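Local coordinates for protein protease (Helicobacter pylori, PDB 5EUF) that probably acts as a zinc metalloprotease of the M16 family that cleaves the cytoplasmic domain of human junctional adhesion molecule A, weakening gastric epithelial adhesion, at residues Ser41-Met46 with Pro159-Pro164; Arg149-Ala154 with Ser412-Phe416; Gln234-Arg238 with Asp409-Thr413; Leu254-Ala260 with Asp307-Phe313; His263-Leu269 with Arg401-Tyr406. All coordinates share one frame; numbering follows the deposited sequence.

How the contacts relate
From the N terminus, contact 1 closes the first loop, joining loop 41-46 to loop 159-164. Contact 2 crosses it. It begins on helix 142-154, just before the second half of contact 1, and runs to strand 412-418 near the C terminus. Contact 3 ends on that same strand, sharing S412 and T413, and adds 238-243 beside it. Within the span of contacts 2 and 3 lie contacts 4 and 5, which cross each other. Contact 4 pairs two strands of the same sheet, and contact 5 sets helix 266-276 against helix 396-406. The salt bridge of R42 with D307 ties contact 1 to contact 4, and N152 to H161 ties contact 1 to contact 2.

Contact 1: Ser41-Met46 with Pro159-Pro164; sequences SRNEVM and PYHWTP
W162 carries the tight part of this contact, with E44 at one end of its indole and M46, a selenomethionine, at the other. CG of W162 lies between the backbone N and the carbonyl carbon (chi1 62°), and the ring reaches toward the 41-46 loop. Its NE1 donates to E44 OE1 at 3.0 Å. The carboxylate lies nearly flat with the ring, the two planes 13° apart, and OE1 is met on its anti side. E44 is gripped further by the backbone N of G50 and of A52, so the acceptor is fixed in place. At the benzo end, M46 CB sits 3.8 Å from W162 CZ3. M46 SE lies 3.9 Å from H161 CD2. M46 of the second subunit also packs on W162 and V45, so this end lies at the subunit interface. S41 is buried too, with its CB 3.7 Å from P164 CA. P159 CG rests 3.3 Å from R42 O.

The R42 side chain is looser and partly exposed. It runs beside Y160 in the same direction, with R42 CB 3.7 Å from Y160 CE1, and its guanidinium leads off to a salt bridge with D307. P164 is also partly exposed. Its side chain lies about 5 Å from that of H53, a ligand of the bound zinc. Loop 41-46 runs on toward helix 51-58, which carries the HxxEH motif of the M16 metalloprotease active site.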
# COMPACT_ATOMS: atom_id res chain seq x y z
N SER B 41 -3.75 -1.02 13.67
CA SER B 41 -3.10 -1.26 12.40
C SER B 41 -2.81 0.05 11.68
O SER B 41 -2.01 0.10 10.75
CB SER B 41 -3.97 -2.17 11.52
OG SER B 41 -5.21 -1.55 11.22
N ARG B 42 -3.47 1.12 12.13
CA ARG B 42 -3.30 2.43 11.51
C ARG B 42 -1.95 3.04 11.88
O ARG B 42 -1.49 3.99 11.26
CB ARG B 42 -4.43 3.38 11.93
CG ARG B 42 -4.16 4.12 13.22
CD ARG B 42 -5.26 5.12 13.54
NE ARG B 42 -4.73 6.21 14.37
CZ ARG B 42 -4.43 7.41 13.90
NH1 ARG B 42 -4.62 7.69 12.62
NH2 ARG B 42 -3.95 8.34 14.71
N ASN B 43 -1.32 2.48 12.91
CA ASN B 43 0.00 2.93 13.33
C ASN B 43 1.10 2.05 12.75
O ASN B 43 2.26 2.14 13.16
CB ASN B 43 0.09 2.94 14.86
CG ASN B 43 -1.02 3.75 15.49
OD1 ASN B 43 -2.05 3.21 15.90
ND2 ASN B 43 -0.81 5.06 15.59
N GLU B 44 0.74 1.20 11.81
CA GLU B 44 1.70 0.32 11.16
C GLU B 44 2.12 0.86 9.79
O GLU B 44 1.61 1.89 9.34
CB GLU B 44 1.12 -1.09 10.99
CG GLU B 44 0.68 -1.74 12.29
CD GLU B 44 -0.03 -3.06 12.05
OE1 GLU B 44 -0.31 -3.37 10.87
OE2 GLU B 44 -0.29 -3.78 13.03
N VAL B 45 3.04 0.16 9.15
CA VAL B 45 3.54 0.53 7.83
C VAL B 45 3.66 -0.73 6.98
O VAL B 45 4.10 -1.77 7.48
CB VAL B 45 4.90 1.24 7.91
CG1 VAL B 45 5.42 1.54 6.52
CG2 VAL B 45 4.79 2.53 8.72
N MSE B 46 3.27 -0.65 5.71
CA MSE B 46 3.30 -1.83 4.84
C MSE B 46 4.73 -2.36 4.69
O MSE B 46 5.65 -1.62 4.35
CB MSE B 46 2.70 -1.51 3.47
CG MSE B 46 2.37 -2.75 2.67
SE MSE B 46 1.24 -2.39 1.11
CE MSE B 46 2.44 -1.21 0.14
N PRO B 159 -3.02 3.66 6.07
CA PRO B 159 -2.85 2.33 6.68
C PRO B 159 -4.11 1.46 6.73
O PRO B 159 -4.00 0.26 7.00
CB PRO B 159 -2.38 2.66 8.10
CG PRO B 159 -1.63 3.92 7.93
CD PRO B 159 -2.36 4.70 6.87
N TYR B 160 -5.28 2.03 6.45
CA TYR B 160 -6.50 1.24 6.34
C TYR B 160 -6.48 0.41 5.06
O TYR B 160 -7.45 -0.29 4.75
CB TYR B 160 -7.74 2.13 6.38
CG TYR B 160 -8.01 2.77 7.73
CD1 TYR B 160 -7.35 2.34 8.87
CD2 TYR B 160 -8.94 3.80 7.85
CE1 TYR B 160 -7.60 2.93 10.10
CE2 TYR B 160 -9.19 4.39 9.08
CZ TYR B 160 -8.52 3.95 10.20
OH TYR B 160 -8.77 4.53 11.42
N HIS B 161 -5.38 0.51 4.32
CA HIS B 161 -5.14 -0.30 3.13
C HIS B 161 -5.14 -1.79 3.48
O HIS B 161 -5.41 -2.64 2.63
CB HIS B 161 -3.80 0.09 2.50
CG HIS B 161 -3.50 -0.63 1.22
ND1 HIS B 161 -4.23 -0.44 0.07
CD2 HIS B 161 -2.53 -1.52 0.92
CE1 HIS B 161 -3.72 -1.20 -0.89
NE2 HIS B 161 -2.69 -1.86 -0.40
N TRP B 162 -4.84 -2.09 4.74
CA TRP B 162 -4.86 -3.47 5.22
C TRP B 162 -5.58 -3.58 6.57
O TRP B 162 -5.59 -2.64 7.36
CB TRP B 162 -3.43 -4.01 5.34
CG TRP B 162 -2.57 -3.26 6.32
CD1 TRP B 162 -2.42 -3.53 7.65
CD2 TRP B 162 -1.74 -2.13 6.04
NE1 TRP B 162 -1.55 -2.63 8.22
CE2 TRP B 162 -1.12 -1.76 7.25
CE3 TRP B 162 -1.46 -1.39 4.89
CZ2 TRP B 162 -0.23 -0.69 7.34
CZ3 TRP B 162 -0.58 -0.33 4.98
CH2 TRP B 162 0.02 0.01 6.20
N THR B 163 -6.17 -4.74 6.81
CA THR B 163 -6.82 -5.05 8.08
C THR B 163 -5.75 -5.47 9.09
O THR B 163 -4.64 -5.83 8.70
CB THR B 163 -7.88 -6.15 7.90
OG1 THR B 163 -7.23 -7.41 7.72
CG2 THR B 163 -8.76 -5.85 6.69
N PRO B 164 -6.07 -5.41 10.40
CA PRO B 164 -5.06 -5.68 11.44
C PRO B 164 -4.33 -7.03 11.36
O PRO B 164 -3.35 -7.20 12.08
CB PRO B 164 -5.88 -5.59 12.74
CG PRO B 164 -7.31 -5.56 12.33
CD PRO B 164 -7.33 -4.92 10.99

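Contact 2: Arg149-Ala154 with Ser412-Phe416; sequences RFFNTA and STTVF
F150 holds CG anti to its own N (chi1 174°), which carries the ring across to T413. T413 sets OG1 anti to its carbonyl carbon (chi1 -57°), which leaves CG2 anti to the N and facing the helix. The ring meets the strand edge-on: T413 O lies in the ring plane, 3.3 Å from F150 CE1. T413 CB is 3.6 Å from the same CE1. One turn on, A154 CB packs against T413 OG1 at 3.4 Å. This is an alpha/beta layer: the end of helix 142-154 lies on the five-stranded sheet, its axis at 144° to strand 412-416 and 8.1 Å away. Alternate strand residues face it, T413 and then V415. V415 CG2 fits against the helix backbone, 3.6 Å from F150 CA. T153 adds its methyl, CG2 standing 3.7 Å from T413 CG2. Its hydroxyl is turned back into the helix, where OG1 donates to R149 O at 2.8 Å and fixes the rotation of the side chain. F150 also touches A253 of strand 251-258, the next strand in the sheet.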
# COMPACT_ATOMS: atom_id res chain seq x y z
N ARG B 149 -9.32 -8.06 1.09
CA ARG B 149 -9.21 -7.57 -0.28
C ARG B 149 -10.02 -6.30 -0.50
O ARG B 149 -9.71 -5.51 -1.40
CB ARG B 149 -9.64 -8.65 -1.27
CG ARG B 149 -8.73 -9.87 -1.33
CD ARG B 149 -7.36 -9.55 -1.93
NE ARG B 149 -7.44 -9.15 -3.33
CZ ARG B 149 -7.35 -7.89 -3.76
NH1 ARG B 149 -7.18 -6.90 -2.89
NH2 ARG B 149 -7.43 -7.62 -5.05
N PHE B 150 -11.05 -6.09 0.31
CA PHE B 150 -11.85 -4.87 0.19
C PHE B 150 -11.02 -3.65 0.58
O PHE B 150 -10.94 -2.68 -0.18
CB PHE B 150 -13.11 -4.93 1.05
CG PHE B 150 -13.89 -3.64 1.07
CD1 PHE B 150 -14.80 -3.34 0.07
CD2 PHE B 150 -13.69 -2.71 2.09
CE1 PHE B 150 -15.50 -2.14 0.09
CE2 PHE B 150 -14.39 -1.52 2.12
CZ PHE B 150 -15.30 -1.24 1.11
N PHE B 151 -10.41 -3.71 1.76
CA PHE B 151 -9.65 -2.57 2.26
C PHE B 151 -8.41 -2.31 1.40
O PHE B 151 -7.94 -1.17 1.32
CB PHE B 151 -9.26 -2.80 3.72
CG PHE B 151 -10.38 -2.52 4.68
CD1 PHE B 151 -10.66 -1.23 5.10
CD2 PHE B 151 -11.16 -3.56 5.17
CE1 PHE B 151 -11.70 -0.98 5.98
CE2 PHE B 151 -12.20 -3.31 6.06
CZ PHE B 151 -12.47 -2.02 6.46
N ASN B 152 -7.89 -3.35 0.76
CA ASN B 152 -6.82 -3.18 -0.22
C ASN B 152 -7.27 -2.29 -1.38
O ASN B 152 -6.49 -1.52 -1.94
CB ASN B 152 -6.35 -4.53 -0.77
CG ASN B 152 -5.67 -5.38 0.28
OD1 ASN B 152 -5.61 -6.61 0.15
ND2 ASN B 152 -5.16 -4.74 1.32
N THR B 153 -8.55 -2.42 -1.74
CA THR B 153 -9.11 -1.70 -2.88
C THR B 153 -9.59 -0.31 -2.50
O THR B 153 -9.28 0.67 -3.18
CB THR B 153 -10.28 -2.48 -3.50
OG1 THR B 153 -9.90 -3.85 -3.69
CG2 THR B 153 -10.68 -1.88 -4.84
N ALA B 154 -10.34 -0.23 -1.40
CA ALA B 154 -10.96 1.02 -0.97
C ALA B 154 -9.92 2.07 -0.57
O ALA B 154 -10.10 3.26 -0.83
CB ALA B 154 -11.92 0.76 0.18
N SER B 412 -17.62 4.66 -4.12
CA SER B 412 -17.95 3.25 -3.94
C SER B 412 -16.74 2.35 -4.19
O SER B 412 -15.92 2.61 -5.06
CB SER B 412 -19.09 2.84 -4.88
OG SER B 412 -18.64 2.75 -6.22
N THR B 413 -16.65 1.30 -3.39
CA THR B 413 -15.66 0.25 -3.58
C THR B 413 -16.38 -1.08 -3.59
O THR B 413 -17.16 -1.38 -2.68
CB THR B 413 -14.59 0.27 -2.48
OG1 THR B 413 -13.96 1.56 -2.44
CG2 THR B 413 -13.55 -0.81 -2.74
N THR B 414 -16.14 -1.88 -4.62
CA THR B 414 -16.86 -3.14 -4.79
C THR B 414 -15.91 -4.31 -5.01
O THR B 414 -15.07 -4.28 -5.90
CB THR B 414 -17.84 -3.05 -5.97
OG1 THR B 414 -18.75 -1.97 -5.77
CG2 THR B 414 -18.61 -4.35 -6.11
N VAL B 415 -16.05 -5.35 -4.19
CA VAL B 415 -15.22 -6.54 -4.32
C VAL B 415 -16.07 -7.79 -4.46
O VAL B 415 -16.91 -8.08 -3.60
CB VAL B 415 -14.26 -6.69 -3.12
CG1 VAL B 415 -13.46 -7.98 -3.24
CG2 VAL B 415 -13.34 -5.49 -3.02
N PHE B 416 -15.85 -8.54 -5.54
CA PHE B 416 -16.58 -9.77 -5.79
C PHE B 416 -15.78 -11.00 -5.37
O PHE B 416 -14.57 -11.06 -5.59
CB PHE B 416 -16.95 -9.88 -7.27
CG PHE B 416 -17.86 -8.79 -7.76
CD1 PHE B 416 -19.00 -8.45 -7.05
CD2 PHE B 416 -17.57 -8.10 -8.93
CE1 PHE B 416 -19.83 -7.44 -7.51
CE2 PHE B 416 -18.40 -7.09 -9.39
CZ PHE B 416 -19.53 -6.76 -8.67

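Contact 3: Gln234-Arg238 with Asp409-Thr413; sequences QDGAR and DTQST
Q234 and T413 approach at a slant. The Q234 chain is extended, with CG anti to the backbone N (chi1 -170°). This sends the amide over the 411-412 backbone, where NE2 comes 2.9 Å from S412 O. Weak bonds run from Q234 NE2 to T413 OG1, at 3.4 Å, and to G236 O. The other amide atom, OE1, accepts from K257 NZ, the firmer hold. S412 turns its side chain back on its own segment: OG donates to D409 O at 2.6 Å, in the carbonyl plane on a lone pair. A237 CB rests near this turn, 3.4 Å from D409 O. The backbones join where R238 N donates to S412 O at 3.1 Å with a nearly straight bond of 162°. R238 and T413 form a parallel bridge at the start of strand 238-243. Strand 251-258 flanks 412-418 on its other side, and helix 142-154 lies over T413. R238 also pairs antiparallel with a strand of the second subunit, which continues the sheet across the interface.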
# COMPACT_ATOMS: atom_id res chain seq x y z
N GLN B 234 -11.49 9.89 -2.69
CA GLN B 234 -11.76 8.90 -3.72
C GLN B 234 -12.36 9.58 -4.95
O GLN B 234 -13.37 10.27 -4.87
CB GLN B 234 -12.70 7.81 -3.19
CG GLN B 234 -12.84 6.62 -4.12
CD GLN B 234 -13.31 5.37 -3.40
OE1 GLN B 234 -13.09 5.21 -2.20
NE2 GLN B 234 -13.96 4.48 -4.14
N ASP B 235 -11.69 9.38 -6.08
CA ASP B 235 -12.00 10.12 -7.30
C ASP B 235 -12.83 9.30 -8.29
O ASP B 235 -12.82 9.57 -9.49
CB ASP B 235 -10.69 10.56 -7.97
CG ASP B 235 -9.57 9.54 -7.79
OD1 ASP B 235 -9.87 8.33 -7.68
OD2 ASP B 235 -8.39 9.95 -7.75
N GLY B 236 -13.56 8.31 -7.78
CA GLY B 236 -14.35 7.44 -8.64
C GLY B 236 -14.36 6.00 -8.17
O GLY B 236 -13.61 5.61 -7.27
N ALA B 237 -15.23 5.20 -8.79
CA ALA B 237 -15.47 3.82 -8.37
C ALA B 237 -14.23 2.94 -8.46
O ALA B 237 -13.43 3.07 -9.38
CB ALA B 237 -16.60 3.22 -9.19
N ARG B 238 -14.08 2.04 -7.50
CA ARG B 238 -12.99 1.07 -7.50
C ARG B 238 -13.54 -0.34 -7.37
O ARG B 238 -14.34 -0.62 -6.48
CB ARG B 238 -12.00 1.36 -6.38
CG ARG B 238 -11.42 2.77 -6.41
CD ARG B 238 -10.55 3.07 -5.20
NE ARG B 238 -10.12 4.46 -5.19
CZ ARG B 238 -9.42 5.03 -4.21
NH1 ARG B 238 -9.08 4.32 -3.14
NH2 ARG B 238 -9.07 6.30 -4.29
N ASP B 409 -21.50 6.49 -6.31
CA ASP B 409 -20.60 5.52 -6.94
C ASP B 409 -19.15 6.00 -6.94
O ASP B 409 -18.22 5.19 -6.88
CB ASP B 409 -21.06 5.22 -8.36
CG ASP B 409 -21.48 6.46 -9.12
OD1 ASP B 409 -20.98 7.56 -8.80
OD2 ASP B 409 -22.32 6.34 -10.04
N THR B 410 -18.96 7.31 -7.00
CA THR B 410 -17.62 7.90 -7.02
C THR B 410 -16.85 7.66 -5.71
O THR B 410 -15.65 7.88 -5.65
CB THR B 410 -17.68 9.42 -7.29
OG1 THR B 410 -18.47 10.06 -6.28
CG2 THR B 410 -18.29 9.69 -8.66
N GLN B 411 -17.56 7.22 -4.68
CA GLN B 411 -16.93 6.86 -3.41
C GLN B 411 -17.14 5.39 -3.12
O GLN B 411 -16.88 4.91 -2.01
CB GLN B 411 -17.50 7.71 -2.27
CG GLN B 411 -17.38 9.20 -2.47
CD GLN B 411 -17.99 9.98 -1.32
OE1 GLN B 411 -18.17 9.45 -0.23
NE2 GLN B 411 -18.30 11.25 -1.57
N SER B 412 -17.62 4.66 -4.12
CA SER B 412 -17.95 3.25 -3.94
C SER B 412 -16.74 2.35 -4.19
O SER B 412 -15.92 2.61 -5.06
CB SER B 412 -19.09 2.84 -4.88
OG SER B 412 -18.64 2.75 -6.22
N THR B 413 -16.65 1.30 -3.39
CA THR B 413 -15.66 0.25 -3.58
C THR B 413 -16.38 -1.08 -3.59
O THR B 413 -17.16 -1.38 -2.68
CB THR B 413 -14.59 0.27 -2.48
OG1 THR B 413 -13.96 1.56 -2.44
CG2 THR B 413 -13.55 -0.81 -2.74

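Contact 4: Leu254-Ala260 with Asp307-Phe313; sequences LGYKVPA and DESVFLF
K257 and E308 meet near the end of an antiparallel strand pair, their side chains crossing at about a right angle. Following K257 outward, CB lies 3.7 Å from E308 OE1. A bend at chi2 (-66°) keeps CG and CD beside the same oxygen, with CD also 3.7 Å from E308 OE1. CD further nears S309 O, at 3.9 Å, and V310 CG2, 4.2 Å away. NZ then leaves the carboxylate, 4.8 Å from OE1 and not in contact with it. It donates to Q234 OE1 and A154 O, and has Y155 as a cation-pi partner.

The backbones hold the rest. L254 with F313, Y256 with F311 and V258 with S309 are hydrogen-bonded pairs, two bonds each. Y256 N to F311 O, at 2.9 Å, lies in the carbonyl plane. V258 N instead comes from above the carbonyl plane of S309 O, and the bond is bent (134°). Between them, G255 faces L312 and K257 faces V310 in non-hydrogen-bonded pairs.

L254, Y256, V258, F311 and F313 line one face with the polar S309, under helices 323-338 and 266-276. V258 CG2 packs on F311 CB at 4.1 Å. On the other face the buried lysine sits beside V310, with L312 further along. Its amine is bonded to two neutral oxygens, while E231, a long weak ion pair, and E308, not in contact, probably add some electrostatic attraction.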
# COMPACT_ATOMS: atom_id res chain seq x y z
N LEU B 254 -19.72 -4.11 -0.87
CA LEU B 254 -19.93 -2.78 -1.42
C LEU B 254 -19.77 -1.74 -0.32
O LEU B 254 -20.57 -1.67 0.61
CB LEU B 254 -21.32 -2.67 -2.06
CG LEU B 254 -21.75 -1.27 -2.53
CD1 LEU B 254 -20.77 -0.69 -3.54
CD2 LEU B 254 -23.16 -1.31 -3.11
N GLY B 255 -18.72 -0.93 -0.43
CA GLY B 255 -18.42 0.05 0.59
C GLY B 255 -18.37 1.47 0.06
O GLY B 255 -17.91 1.71 -1.06
N TYR B 256 -18.85 2.40 0.86
CA TYR B 256 -18.83 3.81 0.50
C TYR B 256 -17.98 4.59 1.51
O TYR B 256 -18.09 4.36 2.72
CB TYR B 256 -20.25 4.38 0.44
CG TYR B 256 -21.08 3.85 -0.70
CD1 TYR B 256 -21.85 2.70 -0.56
CD2 TYR B 256 -21.10 4.49 -1.93
CE1 TYR B 256 -22.61 2.20 -1.61
CE2 TYR B 256 -21.86 4.01 -2.98
CZ TYR B 256 -22.61 2.87 -2.82
OH TYR B 256 -23.36 2.39 -3.87
N LYS B 257 -17.14 5.49 1.01
CA LYS B 257 -16.31 6.31 1.88
C LYS B 257 -17.17 7.18 2.78
O LYS B 257 -18.27 7.60 2.40
CB LYS B 257 -15.35 7.18 1.06
CG LYS B 257 -14.16 6.43 0.50
CD LYS B 257 -13.23 5.94 1.60
CE LYS B 257 -12.14 5.04 1.03
NZ LYS B 257 -11.38 5.69 -0.08
N VAL B 258 -16.66 7.46 3.97
CA VAL B 258 -17.46 8.10 5.00
C VAL B 258 -16.53 8.90 5.92
O VAL B 258 -15.36 8.55 6.08
CB VAL B 258 -18.27 7.03 5.78
CG1 VAL B 258 -18.08 7.14 7.29
CG2 VAL B 258 -19.74 7.10 5.39
N PRO B 259 -17.04 10.01 6.49
CA PRO B 259 -16.24 10.91 7.34
C PRO B 259 -15.54 10.21 8.50
O PRO B 259 -15.86 9.06 8.82
CB PRO B 259 -17.27 11.90 7.86
CG PRO B 259 -18.33 11.92 6.83
CD PRO B 259 -18.41 10.51 6.32
N ALA B 260 -14.61 10.91 9.13
CA ALA B 260 -13.87 10.37 10.27
C ALA B 260 -14.74 10.22 11.52
O ALA B 260 -15.90 10.65 11.54
CB ALA B 260 -12.66 11.24 10.57
N ASP B 307 -9.82 7.65 11.41
CA ASP B 307 -9.62 8.48 10.22
C ASP B 307 -10.78 8.29 9.25
O ASP B 307 -11.85 7.83 9.65
CB ASP B 307 -8.29 8.17 9.56
CG ASP B 307 -7.10 8.55 10.43
OD1 ASP B 307 -7.20 9.58 11.13
OD2 ASP B 307 -6.09 7.83 10.41
N GLU B 308 -10.58 8.64 7.98
CA GLU B 308 -11.64 8.50 6.98
C GLU B 308 -12.17 7.07 6.95
O GLU B 308 -11.43 6.13 6.70
CB GLU B 308 -11.16 8.91 5.59
CG GLU B 308 -12.24 8.74 4.53
CD GLU B 308 -11.88 9.38 3.21
OE1 GLU B 308 -12.80 9.56 2.37
OE2 GLU B 308 -10.69 9.70 3.00
N SER B 309 -13.46 6.93 7.23
CA SER B 309 -14.05 5.63 7.50
C SER B 309 -14.80 5.05 6.31
O SER B 309 -14.74 5.59 5.20
CB SER B 309 -14.99 5.72 8.70
OG SER B 309 -15.61 4.47 8.96
N VAL B 310 -15.51 3.96 6.56
CA VAL B 310 -16.19 3.22 5.50
C VAL B 310 -17.53 2.67 5.97
O VAL B 310 -17.63 2.06 7.04
CB VAL B 310 -15.30 2.07 4.98
CG1 VAL B 310 -16.13 0.92 4.45
CG2 VAL B 310 -14.35 2.58 3.91
N PHE B 311 -18.57 2.90 5.18
CA PHE B 311 -19.86 2.24 5.38
C PHE B 311 -19.88 1.00 4.50
O PHE B 311 -19.71 1.09 3.29
CB PHE B 311 -21.02 3.18 5.03
CG PHE B 311 -22.34 2.73 5.56
CD1 PHE B 311 -23.04 1.70 4.95
CD2 PHE B 311 -22.90 3.33 6.68
CE1 PHE B 311 -24.27 1.28 5.44
CE2 PHE B 311 -24.12 2.92 7.17
CZ PHE B 311 -24.81 1.90 6.55
N LEU B 312 -20.10 -0.16 5.11
CA LEU B 312 -19.85 -1.42 4.42
C LEU B 312 -21.08 -2.31 4.25
O LEU B 312 -21.77 -2.62 5.22
CB LEU B 312 -18.76 -2.19 5.17
CG LEU B 312 -18.19 -3.42 4.49
CD1 LEU B 312 -17.62 -3.06 3.12
CD2 LEU B 312 -17.11 -4.05 5.36
N PHE B 313 -21.35 -2.71 3.01
CA PHE B 313 -22.39 -3.69 2.70
C PHE B 313 -21.77 -5.04 2.33
O PHE B 313 -20.94 -5.10 1.42
CB PHE B 313 -23.28 -3.22 1.56
CG PHE B 313 -24.10 -2.01 1.88
CD1 PHE B 313 -25.38 -2.14 2.41
CD2 PHE B 313 -23.61 -0.73 1.64
CE1 PHE B 313 -26.14 -1.03 2.71
CE2 PHE B 313 -24.37 0.38 1.94
CZ PHE B 313 -25.63 0.24 2.47

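Contact 5: His263-Leu269 with Arg401-Tyr406; sequences HKDQVAL and RVANEY
A helix-to-helix junction is made here, with D265, in the segment leading into helix 266-276, reaching over to R401 and Y406 on the last turns of helix 396-406. The two oxygens of D265 are shared out. OD2 accepts from Y406 OH at 2.5 Å on its anti side, 18° out of the carboxylate plane. R401 NH2 donates to OD1 at 3.3 Å in a nearly straight bond (170°), part of a salt bridge, with OD1 in the guanidinium plane. D265 CG stands anti to its own carbonyl carbon (chi1 -76°), and this turns the carboxylate toward the second helix. Within its own segment, D265 N donates to H263 ND1 at 3.0 Å, a capping bond that steadies the residue.

Next to the polar group the helices pack through V402. Its two methyls part: CG2 goes to A268 CB at 3.6 Å and CG1 to L269 CD2, also 3.6 Å. L269 CD2 further touches Y406 CD2 at 4.2 Å.

R401 has a second acidic partner, D398, through NH1. The guanidinium thus spans two carboxylates, and its charge together with the tyrosine hydroxyl would be expected to favour an ionised D265 at the partly buried edge of an apolar seam.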
# COMPACT_ATOMS: atom_id res chain seq x y z
N HIS B 263 -17.39 12.88 13.59
CA HIS B 263 -18.23 13.66 12.69
C HIS B 263 -19.68 13.65 13.16
O HIS B 263 -20.09 12.77 13.91
CB HIS B 263 -18.13 13.10 11.27
CG HIS B 263 -18.56 14.07 10.21
ND1 HIS B 263 -19.86 14.17 9.77
CD2 HIS B 263 -17.86 14.98 9.49
CE1 HIS B 263 -19.94 15.09 8.83
NE2 HIS B 263 -18.74 15.61 8.65
N LYS B 264 -20.44 14.65 12.72
CA LYS B 264 -21.84 14.79 13.13
C LYS B 264 -22.74 13.77 12.43
O LYS B 264 -23.75 13.34 12.98
CB LYS B 264 -22.33 16.21 12.85
N ASP B 265 -22.36 13.40 11.21
CA ASP B 265 -23.19 12.51 10.40
C ASP B 265 -23.06 11.06 10.82
O ASP B 265 -23.79 10.20 10.33
CB ASP B 265 -22.83 12.66 8.92
CG ASP B 265 -23.40 13.93 8.30
OD1 ASP B 265 -24.48 14.37 8.75
OD2 ASP B 265 -22.77 14.47 7.37
N GLN B 266 -22.14 10.78 11.74
CA GLN B 266 -21.92 9.41 12.20
C GLN B 266 -23.16 8.82 12.85
O GLN B 266 -23.42 7.62 12.72
CB GLN B 266 -20.74 9.36 13.17
CG GLN B 266 -19.38 9.60 12.53
CD GLN B 266 -19.05 8.60 11.45
OE1 GLN B 266 -19.58 7.48 11.42
NE2 GLN B 266 -18.16 8.98 10.54
N VAL B 267 -23.92 9.65 13.55
CA VAL B 267 -25.12 9.17 14.24
C VAL B 267 -26.16 8.72 13.22
O VAL B 267 -26.79 7.68 13.39
CB VAL B 267 -25.71 10.25 15.16
CG1 VAL B 267 -26.92 9.71 15.90
CG2 VAL B 267 -24.66 10.74 16.14
N ALA B 268 -26.34 9.51 12.17
CA ALA B 268 -27.27 9.16 11.10
C ALA B 268 -26.81 7.91 10.36
O ALA B 268 -27.62 7.06 10.00
CB ALA B 268 -27.43 10.32 10.13
N LEU B 269 -25.50 7.82 10.13
CA LEU B 269 -24.91 6.65 9.50
C LEU B 269 -25.19 5.39 10.32
O LEU B 269 -25.55 4.35 9.78
CB LEU B 269 -23.40 6.84 9.33
CG LEU B 269 -22.96 7.82 8.24
CD1 LEU B 269 -21.50 8.21 8.43
CD2 LEU B 269 -23.18 7.20 6.88
N ARG B 401 -30.49 12.71 3.56
CA ARG B 401 -29.40 13.63 3.24
C ARG B 401 -28.05 12.91 3.31
O ARG B 401 -27.25 12.99 2.38
CB ARG B 401 -29.39 14.82 4.20
CG ARG B 401 -28.19 15.75 4.01
CD ARG B 401 -28.00 16.70 5.18
NE ARG B 401 -27.49 16.02 6.37
CZ ARG B 401 -28.21 15.78 7.46
NH1 ARG B 401 -29.48 16.16 7.52
NH2 ARG B 401 -27.66 15.15 8.50
N VAL B 402 -27.82 12.22 4.42
CA VAL B 402 -26.59 11.48 4.63
C VAL B 402 -26.42 10.39 3.58
O VAL B 402 -25.32 10.14 3.10
CB VAL B 402 -26.55 10.86 6.05
CG1 VAL B 402 -25.34 9.96 6.21
CG2 VAL B 402 -26.54 11.96 7.09
N ALA B 403 -27.54 9.75 3.22
CA ALA B 403 -27.54 8.72 2.19
C ALA B 403 -27.02 9.27 0.87
O ALA B 403 -26.03 8.77 0.33
CB ALA B 403 -28.93 8.14 2.02
N ASN B 404 -27.68 10.30 0.35
CA ASN B 404 -27.28 10.90 -0.92
C ASN B 404 -25.89 11.53 -0.88
O ASN B 404 -25.24 11.70 -1.91
CB ASN B 404 -28.30 11.96 -1.35
CG ASN B 404 -29.57 11.35 -1.89
OD1 ASN B 404 -29.76 11.23 -3.10
ND2 ASN B 404 -30.46 10.94 -0.99
N GLU B 405 -25.44 11.87 0.33
CA GLU B 405 -24.16 12.54 0.49
C GLU B 405 -22.99 11.59 0.25
O GLU B 405 -22.01 11.95 -0.41
CB GLU B 405 -24.05 13.14 1.89
CG GLU B 405 -22.75 13.88 2.15
CD GLU B 405 -22.69 15.23 1.46
OE1 GLU B 405 -23.74 15.71 1.00
OE2 GLU B 405 -21.58 15.80 1.38
N TYR B 406 -23.09 10.38 0.79
CA TYR B 406 -21.95 9.47 0.80
C TYR B 406 -22.15 8.23 -0.07
O TYR B 406 -21.18 7.61 -0.49
CB TYR B 406 -21.65 9.05 2.24
CG TYR B 406 -21.50 10.21 3.20
CD1 TYR B 406 -20.44 11.10 3.07
CD2 TYR B 406 -22.41 10.41 4.22
CE1 TYR B 406 -20.30 12.17 3.94
CE2 TYR B 406 -22.28 11.47 5.10
CZ TYR B 406 -21.22 12.35 4.95
OH TYR B 406 -21.08 13.40 5.82